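Local atomic coordinates of enoyl-[acyl-carrier-protein] reductase [FMN] (Thermotoga maritima, PDB entry 5GVJ), a protein that probably reduces the double bond of enoyl-acyl-carrier-protein substrates in bacterial fatty-acid synthesis, using NADH and a bound FMN. Residues I116-S121 and A135-G140; L124-E129 and R161-P166; V154-V159 and L185-V190. The protein carries 1 engineered substitution. One frame throughout, in Å; residues are numbered along the deposited sequence.

Interaction 1 of 3, residues I116-S121 and A135-G140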
ATOM      1  N   ILE A 116     -17.243   0.850  14.830  1.00 17.46           N
ATOM      2  CA  ILE A 116     -16.313   0.643  13.719  1.00 16.01           C
ATOM      3  C   ILE A 116     -14.931   0.302  14.269  1.00 18.38           C
ATOM      4  O   ILE A 116     -14.119   1.212  14.480  1.00 16.71           O
ATOM      5  CB  ILE A 116     -16.243   1.882  12.808  1.00 18.15           C
ATOM      6  CG1 ILE A 116     -17.644   2.287  12.347  1.00 14.62           C
ATOM      7  CG2 ILE A 116     -15.382   1.583  11.562  1.00 16.44           C
ATOM      8  CD1 ILE A 116     -17.673   3.529  11.460  1.00 14.62           C
ATOM      9  N   PRO A 117     -14.619  -0.977  14.500  1.00 19.32           N
ATOM     10  CA  PRO A 117     -13.276  -1.345  14.964  1.00 19.13           C
ATOM     11  C   PRO A 117     -12.234  -1.092  13.884  1.00 20.42           C
ATOM     12  O   PRO A 117     -12.512  -1.211  12.692  1.00 20.83           O
ATOM     13  CB  PRO A 117     -13.395  -2.852  15.257  1.00 20.05           C
ATOM     14  CG  PRO A 117     -14.865  -3.147  15.312  1.00 17.84           C
ATOM     15  CD  PRO A 117     -15.496  -2.149  14.367  1.00 15.25           C
ATOM     16  N   VAL A 118     -11.025  -0.745  14.315  1.00 21.74           N
ATOM     17  CA  VAL A 118      -9.869  -0.673  13.420  1.00 21.70           C
ATOM     18  C   VAL A 118      -9.184  -2.033  13.440  1.00 20.20           C
ATOM     19  O   VAL A 118      -8.953  -2.602  14.511  1.00 23.66           O
ATOM     20  CB  VAL A 118      -8.904   0.451  13.846  1.00 19.97           C
ATOM     21  CG1 VAL A 118      -7.722   0.554  12.890  1.00 20.00           C
ATOM     22  CG2 VAL A 118      -9.630   1.802  13.922  1.00 19.95           C
ATOM     23  N   VAL A 119      -8.899  -2.584  12.261  1.00 22.44           N
ATOM     24  CA  VAL A 119      -8.312  -3.915  12.160  1.00 22.11           C
ATOM     25  C   VAL A 119      -7.087  -3.848  11.260  1.00 22.51           C
ATOM     26  O   VAL A 119      -6.995  -3.008  10.363  1.00 18.00           O
ATOM     27  CB  VAL A 119      -9.313  -4.964  11.625  1.00 19.15           C
ATOM     28  CG1 VAL A 119     -10.570  -5.008  12.498  1.00 26.40           C
ATOM     29  CG2 VAL A 119      -9.677  -4.670  10.182  1.00 18.82           C
ATOM     30  N   ALA A 120      -6.122  -4.723  11.533  1.00 22.73           N
ATOM     31  CA  ALA A 120      -4.953  -4.873  10.679  1.00 24.87           C
ATOM     32  C   ALA A 120      -4.892  -6.273  10.094  1.00 24.78           C
ATOM     33  O   ALA A 120      -3.862  -6.672   9.528  1.00 26.21           O
ATOM     34  CB  ALA A 120      -3.675  -4.541  11.459  1.00 23.86           C
ATOM     35  N   SER A 121      -5.978  -7.029  10.203  1.00 26.29           N
ATOM     36  CA  SER A 121      -5.968  -8.386   9.701  1.00 25.00           C
ATOM     37  C   SER A 121      -7.321  -8.721   9.104  1.00 23.20           C
ATOM     38  O   SER A 121      -8.348  -8.123   9.427  1.00 25.02           O
ATOM     39  CB  SER A 121      -5.619  -9.396  10.799  1.00 28.22           C
ATOM     40  OG  SER A 121      -6.639  -9.423  11.785  1.00 29.25           O
ATOM     41  N   ALA A 135     -19.164  -1.408  10.578  1.00 17.72           N
ATOM     42  CA  ALA A 135     -18.188  -1.227   9.514  1.00 17.17           C
ATOM     43  C   ALA A 135     -16.835  -1.508  10.139  1.00 14.70           C
ATOM     44  O   ALA A 135     -16.732  -1.689  11.350  1.00 15.89           O
ATOM     45  CB  ALA A 135     -18.249   0.189   8.917  1.00 15.94           C
ATOM     46  N   VAL A 136     -15.793  -1.554   9.311  1.00 14.82           N
ATOM     47  CA  VAL A 136     -14.444  -1.757   9.825  1.00 11.45           C
ATOM     48  C   VAL A 136     -13.499  -0.812   9.120  1.00 14.08           C
ATOM     49  O   VAL A 136     -13.670  -0.502   7.936  1.00 15.87           O
ATOM     50  CB  VAL A 136     -13.946  -3.212   9.673  1.00 13.81           C
ATOM     51  CG1 VAL A 136     -14.828  -4.147  10.455  1.00 17.91           C
ATOM     52  CG2 VAL A 136     -13.886  -3.603   8.208  1.00 15.82           C
ATOM     53  N   ILE A 137     -12.515  -0.338   9.867  1.00 13.59           N
ATOM     54  CA  ILE A 137     -11.411   0.427   9.325  1.00 14.77           C
ATOM     55  C   ILE A 137     -10.271  -0.556   9.116  1.00 17.91           C
ATOM     56  O   ILE A 137      -9.832  -1.223  10.063  1.00 17.42           O
ATOM     57  CB  ILE A 137     -11.004   1.575  10.263  1.00 16.82           C
ATOM     58  CG1 ILE A 137     -12.132   2.618  10.373  1.00 14.22           C
ATOM     59  CG2 ILE A 137      -9.730   2.253   9.752  1.00 13.70           C
ATOM     60  CD1 ILE A 137     -12.102   3.437  11.664  1.00 18.68           C
ATOM     61  N   ALA A 138      -9.827  -0.690   7.871  1.00 12.37           N
ATOM     62  CA  ALA A 138      -8.696  -1.542   7.543  1.00 15.04           C
ATOM     63  C   ALA A 138      -7.492  -0.619   7.475  1.00 15.96           C
ATOM     64  O   ALA A 138      -7.390   0.205   6.567  1.00 15.57           O
ATOM     65  CB  ALA A 138      -8.929  -2.279   6.227  1.00 13.61           C
ATOM     66  N   GLU A 139      -6.608  -0.720   8.451  1.00 15.94           N
ATOM     67  CA  GLU A 139      -5.525   0.247   8.593  1.00 15.99           C
ATOM     68  C   GLU A 139      -4.206  -0.389   8.175  1.00 16.09           C
ATOM     69  O   GLU A 139      -3.682  -1.256   8.882  1.00 16.65           O
ATOM     70  CB  GLU A 139      -5.447   0.761  10.029  1.00 16.14           C
ATOM     71  CG  GLU A 139      -4.326   1.759  10.233  1.00 17.63           C
ATOM     72  CD  GLU A 139      -4.344   2.354  11.627  1.00 26.04           C
ATOM     73  OE1 GLU A 139      -3.745   1.763  12.546  1.00 28.69           O
ATOM     74  OE2 GLU A 139      -4.977   3.408  11.794  1.00 31.84           O
ATOM     75  N   GLY A 140      -3.662   0.058   7.042  1.00 17.39           N
ATOM     76  CA  GLY A 140      -2.376  -0.436   6.591  1.00 15.18           C
ATOM     77  C   GLY A 140      -1.222   0.119   7.405  1.00 17.37           C
ATOM     78  O   GLY A 140      -1.300   1.188   8.027  1.00 15.17           O
TER
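Ile-137 lies against both Ile-116 and Val-118, its branches spread over one face of two adjacent parallel strands. With CG1 beside the backbone N (chi1 -66°), Ile-137 crosses Ile-116 at about a right angle, and its CG1 rests 3.6 Å from Ile-116 CG2. It meets Val-118 more obliquely, CD1 of Ile-137 standing 3.7 Å from Val-118 CG2. The other methyl of Val-118 serves the residue two further along, Glu-139: CG1 touches CB of Glu-139 at 3.7 Å and comes within 4.0 Å of Glu-139 CD. Val-119 and Ala-138 turn to the other face, where Val-119 packs on Leu-124 and Ala-125 of helix 122-130. Three parallel-strand hydrogen bonds join the backbones: Ile-137 N to Pro-117 O, Val-119 N to Ile-137 O (2.7 Å) and Glu-139 N to Val-119 O. Ile-116 CA adds a C-H...O contact of 3.4 Å to Ala-135 O. The strands belong to a beta-alpha-beta unit of the TIM-barrel-like fold. The side chains meeting across them are apolar, with Ile-137 beside Gln-191, until Glu-139, which binds FMN in this protein though none is bound here, brings a carboxylate on a stem whose CB packs on a valine methyl.

Interaction 2 of 3, residues L124-E129 and R161-P166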
ATOM      1  N   LEU A 124      -9.389 -10.705  12.023  1.00 27.54           N
ATOM      2  CA  LEU A 124     -10.067  -9.830  12.978  1.00 24.82           C
ATOM      3  C   LEU A 124     -11.283  -9.173  12.343  1.00 22.65           C
ATOM      4  O   LEU A 124     -12.344  -9.081  12.973  1.00 24.03           O
ATOM      5  CB  LEU A 124      -9.110  -8.772  13.534  1.00 24.75           C
ATOM      6  CG  LEU A 124      -9.733  -7.831  14.571  1.00 23.44           C
ATOM      7  CD1 LEU A 124     -10.321  -8.612  15.744  1.00 28.47           C
ATOM      8  CD2 LEU A 124      -8.742  -6.783  15.084  1.00 25.10           C
ATOM      9  N   ALA A 125     -11.156  -8.726  11.090  1.00 21.91           N
ATOM     10  CA  ALA A 125     -12.300  -8.133  10.404  1.00 20.02           C
ATOM     11  C   ALA A 125     -13.489  -9.081  10.398  1.00 21.85           C
ATOM     12  O   ALA A 125     -14.612  -8.690  10.739  1.00 20.45           O
ATOM     13  CB  ALA A 125     -11.922  -7.736   8.976  1.00 21.33           C
ATOM     14  N   ARG A 126     -13.274 -10.338  10.007  1.00 21.87           N
ATOM     15  CA  ARG A 126     -14.397 -11.270   9.992  1.00 22.28           C
ATOM     16  C   ARG A 126     -14.953 -11.499  11.392  1.00 22.23           C
ATOM     17  O   ARG A 126     -16.167 -11.633  11.567  1.00 21.67           O
ATOM     18  CB  ARG A 126     -13.996 -12.600   9.360  1.00 27.02           C
ATOM     19  CG  ARG A 126     -13.516 -12.502   7.945  1.00 24.00           C
ATOM     20  CD  ARG A 126     -13.465 -13.898   7.376  1.00 34.98           C
ATOM     21  NE  ARG A 126     -12.264 -14.567   7.850  1.00 39.17           N
ATOM     22  CZ  ARG A 126     -11.111 -14.584   7.195  1.00 43.49           C
ATOM     23  NH1 ARG A 126     -11.017 -14.004   6.005  1.00 42.28           N
ATOM     24  NH2 ARG A 126     -10.062 -15.212   7.722  1.00 46.87           N
ATOM     25  N   MET A 127     -14.081 -11.541  12.401  1.00 22.51           N
ATOM     26  CA  MET A 127     -14.544 -11.731  13.775  1.00 25.53           C
ATOM     27  C   MET A 127     -15.450 -10.588  14.227  1.00 26.45           C
ATOM     28  O   MET A 127     -16.522 -10.820  14.801  1.00 21.35           O
ATOM     29  CB  MET A 127     -13.343 -11.866  14.710  1.00 27.25           C
ATOM     30  CG  MET A 127     -12.498 -13.115  14.442  1.00 30.34           C
ATOM     31  SD  MET A 127     -11.286 -13.446  15.742  1.00 40.87           S
ATOM     32  CE  MET A 127     -10.020 -12.227  15.454  1.00 31.66           C
ATOM     33  N   VAL A 128     -15.041  -9.340  13.979  1.00 22.46           N
ATOM     34  CA  VAL A 128     -15.842  -8.225  14.479  1.00 20.19           C
ATOM     35  C   VAL A 128     -17.125  -8.072  13.665  1.00 21.55           C
ATOM     36  O   VAL A 128     -18.165  -7.674  14.209  1.00 19.12           O
ATOM     37  CB  VAL A 128     -15.017  -6.922  14.515  1.00 22.77           C
ATOM     38  CG1 VAL A 128     -13.800  -7.077  15.425  1.00 21.64           C
ATOM     39  CG2 VAL A 128     -14.583  -6.513  13.129  1.00 20.58           C
ATOM     40  N   GLU A 129     -17.097  -8.411  12.369  1.00 18.46           N
ATOM     41  CA  GLU A 129     -18.350  -8.490  11.618  1.00 17.12           C
ATOM     42  C   GLU A 129     -19.324  -9.450  12.291  1.00 20.53           C
ATOM     43  O   GLU A 129     -20.498  -9.117  12.499  1.00 23.22           O
ATOM     44  CB  GLU A 129     -18.111  -8.928  10.168  1.00 18.57           C
ATOM     45  CG  GLU A 129     -19.413  -8.952   9.379  1.00 16.36           C
ATOM     46  CD  GLU A 129     -19.263  -9.349   7.927  1.00 21.40           C
ATOM     47  OE1 GLU A 129     -19.907  -8.717   7.063  1.00 22.15           O
ATOM     48  OE2 GLU A 129     -18.520 -10.299   7.653  1.00 18.63           O
ATOM     49  N   ARG A 161     -13.100  -8.088   0.471  1.00 14.94           N
ATOM     50  CA  ARG A 161     -13.612  -9.337  -0.084  1.00 18.78           C
ATOM     51  C   ARG A 161     -14.144 -10.277   0.991  1.00 22.07           C
ATOM     52  O   ARG A 161     -14.977 -11.139   0.681  1.00 22.62           O
ATOM     53  CB  ARG A 161     -12.522 -10.032  -0.890  1.00 21.39           C
ATOM     54  CG  ARG A 161     -12.145  -9.281  -2.145  1.00 18.22           C
ATOM     55  CD  ARG A 161     -11.144 -10.076  -2.950  1.00 20.27           C
ATOM     56  NE  ARG A 161     -10.594  -9.295  -4.054  1.00 19.02           N
ATOM     57  CZ  ARG A 161     -11.055  -9.334  -5.301  1.00 24.46           C
ATOM     58  NH1 ARG A 161     -12.084 -10.115  -5.611  1.00 22.69           N
ATOM     59  NH2 ARG A 161     -10.474  -8.602  -6.239  1.00 23.25           N
ATOM     60  N   SER A 162     -13.695 -10.128   2.241  1.00 16.57           N
ATOM     61  CA  SER A 162     -14.045 -11.072   3.297  1.00 18.72           C
ATOM     62  C   SER A 162     -15.314 -10.720   4.060  1.00 19.25           C
ATOM     63  O   SER A 162     -15.884 -11.609   4.697  1.00 19.59           O
ATOM     64  CB  SER A 162     -12.918 -11.184   4.320  1.00 19.21           C
ATOM     65  OG  SER A 162     -11.737 -11.696   3.750  1.00 24.72           O
ATOM     66  N   VAL A 163     -15.748  -9.455   4.060  1.00 17.64           N
ATOM     67  CA  VAL A 163     -16.914  -9.051   4.842  1.00 17.04           C
ATOM     68  C   VAL A 163     -17.961  -8.441   3.919  1.00 23.66           C
ATOM     69  O   VAL A 163     -17.670  -8.012   2.798  1.00 23.45           O
ATOM     70  CB  VAL A 163     -16.547  -8.059   5.964  1.00 17.31           C
ATOM     71  CG1 VAL A 163     -15.572  -8.707   6.936  1.00 19.53           C
ATOM     72  CG2 VAL A 163     -15.946  -6.775   5.370  1.00 15.92           C
ATOM     73  N   ASN A 164     -19.201  -8.400   4.407  1.00 17.82           N
ATOM     74  CA  ASN A 164     -20.244  -7.672   3.700  1.00 18.68           C
ATOM     75  C   ASN A 164     -20.468  -6.261   4.240  1.00 18.42           C
ATOM     76  O   ASN A 164     -21.046  -5.435   3.525  1.00 19.20           O
ATOM     77  CB  ASN A 164     -21.566  -8.450   3.738  1.00 21.55           C
ATOM     78  CG  ASN A 164     -21.615  -9.561   2.712  1.00 27.40           C
ATOM     79  OD1 ASN A 164     -21.253  -9.361   1.556  1.00 31.54           O
ATOM     80  ND2 ASN A 164     -22.059 -10.744   3.131  1.00 25.67           N
ATOM     81  N   ILE A 165     -20.038  -5.966   5.466  1.00 16.39           N
ATOM     82  CA  ILE A 165     -20.193  -4.623   6.035  1.00 16.77           C
ATOM     83  C   ILE A 165     -19.216  -3.694   5.323  1.00 17.53           C
ATOM     84  O   ILE A 165     -18.232  -4.176   4.748  1.00 17.13           O
ATOM     85  CB  ILE A 165     -19.955  -4.609   7.553  1.00 15.09           C
ATOM     86  CG1 ILE A 165     -18.586  -5.200   7.899  1.00 16.47           C
ATOM     87  CG2 ILE A 165     -21.056  -5.371   8.279  1.00 19.52           C
ATOM     88  CD1 ILE A 165     -18.179  -4.994   9.346  1.00 16.89           C
ATOM     89  N   PRO A 166     -19.438  -2.378   5.329  1.00 18.53           N
ATOM     90  CA  PRO A 166     -18.517  -1.473   4.629  1.00 17.83           C
ATOM     91  C   PRO A 166     -17.138  -1.466   5.263  1.00 17.83           C
ATOM     92  O   PRO A 166     -16.986  -1.613   6.478  1.00 15.29           O
ATOM     93  CB  PRO A 166     -19.184  -0.100   4.770  1.00 18.12           C
ATOM     94  CG  PRO A 166     -20.629  -0.407   4.980  1.00 19.08           C
ATOM     95  CD  PRO A 166     -20.637  -1.672   5.811  1.00 15.93           C
TER
HETATM   96  O   HOH W   1     -18.731 -12.281   5.606  1.00 31.03           O
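Glu-129 reaches from helix 122-130 to the turn after helix 152-162, where its OE1 accepts two backbone N-H groups. Asn-164 N comes from the syn side at 2.8 Å, and Ile-165 N from the anti side at 3.2 Å, 35° out of the carboxylate plane. The extended chain, with CG anti to the backbone N (chi1 -178°), passes the side chains of Val-163 and Ile-165, each of which runs the opposite way to it; OE2 lies 3.4 Å from Val-163 CG1, and CB lies 4.0 Å from Ile-165 CD1. A water links the second oxygen to the helix end, donating to Glu-129 OE2 (2.9 Å) and to Ser-162 O (3.1 Å). An alanine in place of Glu-129 would probably leave both turn N-H groups without this acceptor and the water without one of these acceptors. Further out, CG of Arg-126 packs 3.9 Å from Ser-162 CB. Asp-122 probably helps to position this side of the contact, forming a salt bridge with Arg-126 and a hydrogen bond with Ser-162 OG. Val-163 is the first residue to leave helical geometry, and the chain then runs through Pro-166 into strand 167-170. The arrangement joins neighbouring helices of the TIM-barrel-like fold at an alpha-to-beta turn, with a carboxylate gripping consecutive backbone N-H groups.

Interaction 3 of 3, residues V154-V159 and L185-V190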
ATOM      1  N   VAL A 154      -2.781  -4.164   0.033  1.00 13.48           N
ATOM      2  CA  VAL A 154      -3.182  -5.558   0.182  1.00 11.59           C
ATOM      3  C   VAL A 154      -4.366  -5.682   1.137  1.00 14.05           C
ATOM      4  O   VAL A 154      -5.340  -6.401   0.871  1.00 14.00           O
ATOM      5  CB  VAL A 154      -1.978  -6.384   0.670  1.00 13.17           C
ATOM      6  CG1 VAL A 154      -2.421  -7.787   1.077  1.00 14.89           C
ATOM      7  CG2 VAL A 154      -0.877  -6.444  -0.415  1.00 13.94           C
ATOM      8  N   LEU A 155      -4.288  -5.000   2.276  1.00 12.08           N
ATOM      9  CA  LEU A 155      -5.245  -5.228   3.355  1.00 14.55           C
ATOM     10  C   LEU A 155      -6.661  -4.833   2.954  1.00 14.50           C
ATOM     11  O   LEU A 155      -7.616  -5.579   3.193  1.00 14.57           O
ATOM     12  CB  LEU A 155      -4.812  -4.452   4.593  1.00 12.69           C
ATOM     13  CG  LEU A 155      -5.714  -4.631   5.809  1.00 14.96           C
ATOM     14  CD1 LEU A 155      -5.550  -6.030   6.392  1.00 16.07           C
ATOM     15  CD2 LEU A 155      -5.357  -3.556   6.837  1.00 14.91           C
ATOM     16  N   VAL A 156      -6.827  -3.646   2.372  1.00 13.54           N
ATOM     17  CA  VAL A 156      -8.165  -3.208   1.988  1.00 13.80           C
ATOM     18  C   VAL A 156      -8.787  -4.187   1.001  1.00 14.95           C
ATOM     19  O   VAL A 156      -9.981  -4.490   1.080  1.00 15.12           O
ATOM     20  CB  VAL A 156      -8.122  -1.780   1.413  1.00 12.39           C
ATOM     21  CG1 VAL A 156      -9.493  -1.375   0.871  1.00 13.48           C
ATOM     22  CG2 VAL A 156      -7.662  -0.806   2.477  1.00 10.94           C
ATOM     23  N   ASN A 157      -7.988  -4.689   0.053  1.00 13.37           N
ATOM     24  CA  ASN A 157      -8.490  -5.638  -0.936  1.00 12.29           C
ATOM     25  C   ASN A 157      -8.994  -6.903  -0.256  1.00 14.67           C
ATOM     26  O   ASN A 157     -10.129  -7.332  -0.485  1.00 15.97           O
ATOM     27  CB  ASN A 157      -7.374  -5.950  -1.938  1.00 15.34           C
ATOM     28  CG  ASN A 157      -7.836  -6.817  -3.109  1.00 17.09           C
ATOM     29  OD1 ASN A 157      -8.941  -7.360  -3.109  1.00 17.80           O
ATOM     30  ND2 ASN A 157      -6.978  -6.932  -4.129  1.00 16.26           N
ATOM     31  N   LYS A 158      -8.168  -7.506   0.605  1.00 11.69           N
ATOM     32  CA  LYS A 158      -8.555  -8.781   1.206  1.00 13.40           C
ATOM     33  C   LYS A 158      -9.716  -8.597   2.173  1.00 17.02           C
ATOM     34  O   LYS A 158     -10.664  -9.390   2.174  1.00 18.58           O
ATOM     35  CB  LYS A 158      -7.361  -9.412   1.926  1.00 12.05           C
ATOM     36  CG  LYS A 158      -7.683 -10.719   2.649  1.00 14.98           C
ATOM     37  CD  LYS A 158      -8.166 -11.790   1.666  1.00 21.96           C
ATOM     38  CE  LYS A 158      -8.201 -13.171   2.313  1.00 24.85           C
ATOM     39  NZ  LYS A 158      -9.042 -14.131   1.538  1.00 22.14           N
ATOM     40  N   VAL A 159      -9.667  -7.548   2.990  1.00 13.70           N
ATOM     41  CA  VAL A 159     -10.720  -7.327   3.980  1.00 13.50           C
ATOM     42  C   VAL A 159     -12.059  -7.093   3.292  1.00 14.51           C
ATOM     43  O   VAL A 159     -13.073  -7.694   3.659  1.00 15.93           O
ATOM     44  CB  VAL A 159     -10.344  -6.164   4.915  1.00 14.69           C
ATOM     45  CG1 VAL A 159     -11.545  -5.716   5.755  1.00 18.30           C
ATOM     46  CG2 VAL A 159      -9.205  -6.577   5.833  1.00 15.81           C
ATOM     47  N   LEU A 185      -9.932  -0.693  -4.446  1.00 12.39           N
ATOM     48  CA  LEU A 185      -9.626  -1.903  -3.694  1.00 13.37           C
ATOM     49  C   LEU A 185     -10.841  -2.455  -2.953  1.00 14.84           C
ATOM     50  O   LEU A 185     -10.772  -3.580  -2.443  1.00 18.17           O
ATOM     51  CB  LEU A 185      -8.495  -1.635  -2.700  1.00 14.77           C
ATOM     52  CG  LEU A 185      -7.149  -1.209  -3.288  1.00 11.96           C
ATOM     53  CD1 LEU A 185      -6.179  -0.746  -2.206  1.00 12.50           C
ATOM     54  CD2 LEU A 185      -6.553  -2.356  -4.100  1.00 11.08           C
ATOM     55  N   GLY A 186     -11.935  -1.701  -2.876  1.00 13.68           N
ATOM     56  CA  GLY A 186     -13.153  -2.148  -2.216  1.00 15.49           C
ATOM     57  C   GLY A 186     -13.624  -1.286  -1.054  1.00 16.29           C
ATOM     58  O   GLY A 186     -14.686  -1.579  -0.483  1.00 15.03           O
ATOM     59  N   ALA A 187     -12.879  -0.258  -0.644  1.00 13.13           N
ATOM     60  CA  ALA A 187     -13.340   0.596   0.441  1.00 15.00           C
ATOM     61  C   ALA A 187     -14.496   1.476  -0.017  1.00 15.91           C
ATOM     62  O   ALA A 187     -14.654   1.766  -1.201  1.00 14.32           O
ATOM     63  CB  ALA A 187     -12.201   1.474   0.961  1.00 13.58           C
ATOM     64  N   GLU A 188     -15.309   1.918   0.952  1.00 18.81           N
ATOM     65  CA  GLU A 188     -16.374   2.878   0.692  1.00 15.03           C
ATOM     66  C   GLU A 188     -16.219   4.156   1.511  1.00 14.27           C
ATOM     67  O   GLU A 188     -17.128   4.992   1.515  1.00 16.56           O
ATOM     68  CB  GLU A 188     -17.732   2.212   0.931  1.00 15.23           C
ATOM     69  CG  GLU A 188     -17.851   0.996   0.017  1.00 18.68           C
ATOM     70  CD  GLU A 188     -19.107   0.188   0.231  1.00 23.50           C
ATOM     71  OE1 GLU A 188     -20.164   0.626  -0.251  1.00 24.82           O
ATOM     72  OE2 GLU A 188     -19.027  -0.884   0.859  1.00 20.89           O
ATOM     73  N   ALA A 189     -15.093   4.321   2.200  1.00 13.07           N
ATOM     74  CA  ALA A 189     -14.710   5.603   2.783  1.00 13.07           C
ATOM     75  C   ALA A 189     -13.214   5.543   3.058  1.00 16.00           C
ATOM     76  O   ALA A 189     -12.575   4.500   2.890  1.00 13.35           O
ATOM     77  CB  ALA A 189     -15.512   5.921   4.057  1.00 11.89           C
ATOM     78  N   VAL A 190     -12.643   6.682   3.453  1.00 14.83           N
ATOM     79  CA  VAL A 190     -11.224   6.730   3.775  1.00 13.16           C
ATOM     80  C   VAL A 190     -11.032   7.509   5.065  1.00 16.07           C
ATOM     81  O   VAL A 190     -11.792   8.427   5.378  1.00 16.05           O
ATOM     82  CB  VAL A 190     -10.378   7.355   2.638  1.00 14.15           C
ATOM     83  CG1 VAL A 190     -10.365   6.429   1.409  1.00 14.76           C
ATOM     84  CG2 VAL A 190     -10.898   8.739   2.263  1.00 15.30           C
TER
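Val-156 and Asn-157 make a buried, mainly apolar contact with Leu-185 and Ala-187, joining two successive helices on the outside of the TIM-barrel-like fold. Helix 152-162 supplies one side; the other is the end of helix 176-185 and the link that carries the chain into strand 189-191. No hydrogen bond passes between the segments.

Val-156 CG1 makes both of the closest apolar side-chain contacts. Anti to the backbone N (chi1 174°), it enters the angle between the helix end and the outgoing link. There it lies 3.7 Å from Leu-185 CB and 3.9 Å from Ala-187 CB. The side chains of Val-156 and Leu-185 cross at about a right angle. The valine methyl meets the base of the leucine rather than its branched end. Val-156 and Ala-187 both also touch Ala-169 of strand 167-170, which ties this packing to the barrel sheet.

Gly-186 ends the preceding helix in a Schellman motif with phi 121°. At these backbone angles a CB would be jammed against the carbonyl oxygen of Leu-185, and it would also point toward helix 152-162. The turn it makes lets the chain leave the helix and bring Ala-187 back beside Val-156.

Asn-157 OD1 takes a hydrogen bond from Arg-161 within its own chain, while Asn-157 ND2 bonds to Asp-175, and Leu-185 O to Arg-177, of the second subunit. Leu-185 O is also, with Val-156 O and Asn-157 O, among the carbonyl partners of Ser-160 OG. That same Leu-185 oxygen faces the backbone of the neighbouring helix, with Asn-157 CA approaching it at 3.4 Å in a C-H...O contact whose angle at the hydrogen is 163°.

The three contacts occupy one sector of the barrel and touch one another. Interaction 1 joins two strands of the sheet; interactions 2 and 3 cover it with helices 122-130 and 152-162, their centres about 9 and 10 Å from that of interaction 1. Val-136 CG1 meets Val-128 CG2 at 3.6 Å, and Leu-155 CD2 comes within 3.5 Å of Glu-139 N. Interactions 2 and 3 share helix 152-162 and meet where Ala-125 CB lies 3.8 Å from Val-159 CG1. Interaction 1 is nearest the FMN site, which holds no FMN in this chain: it includes Glu-139, whose side chain is about 8 Å from that of Val-156 and about 11 Å from that of Ala-125.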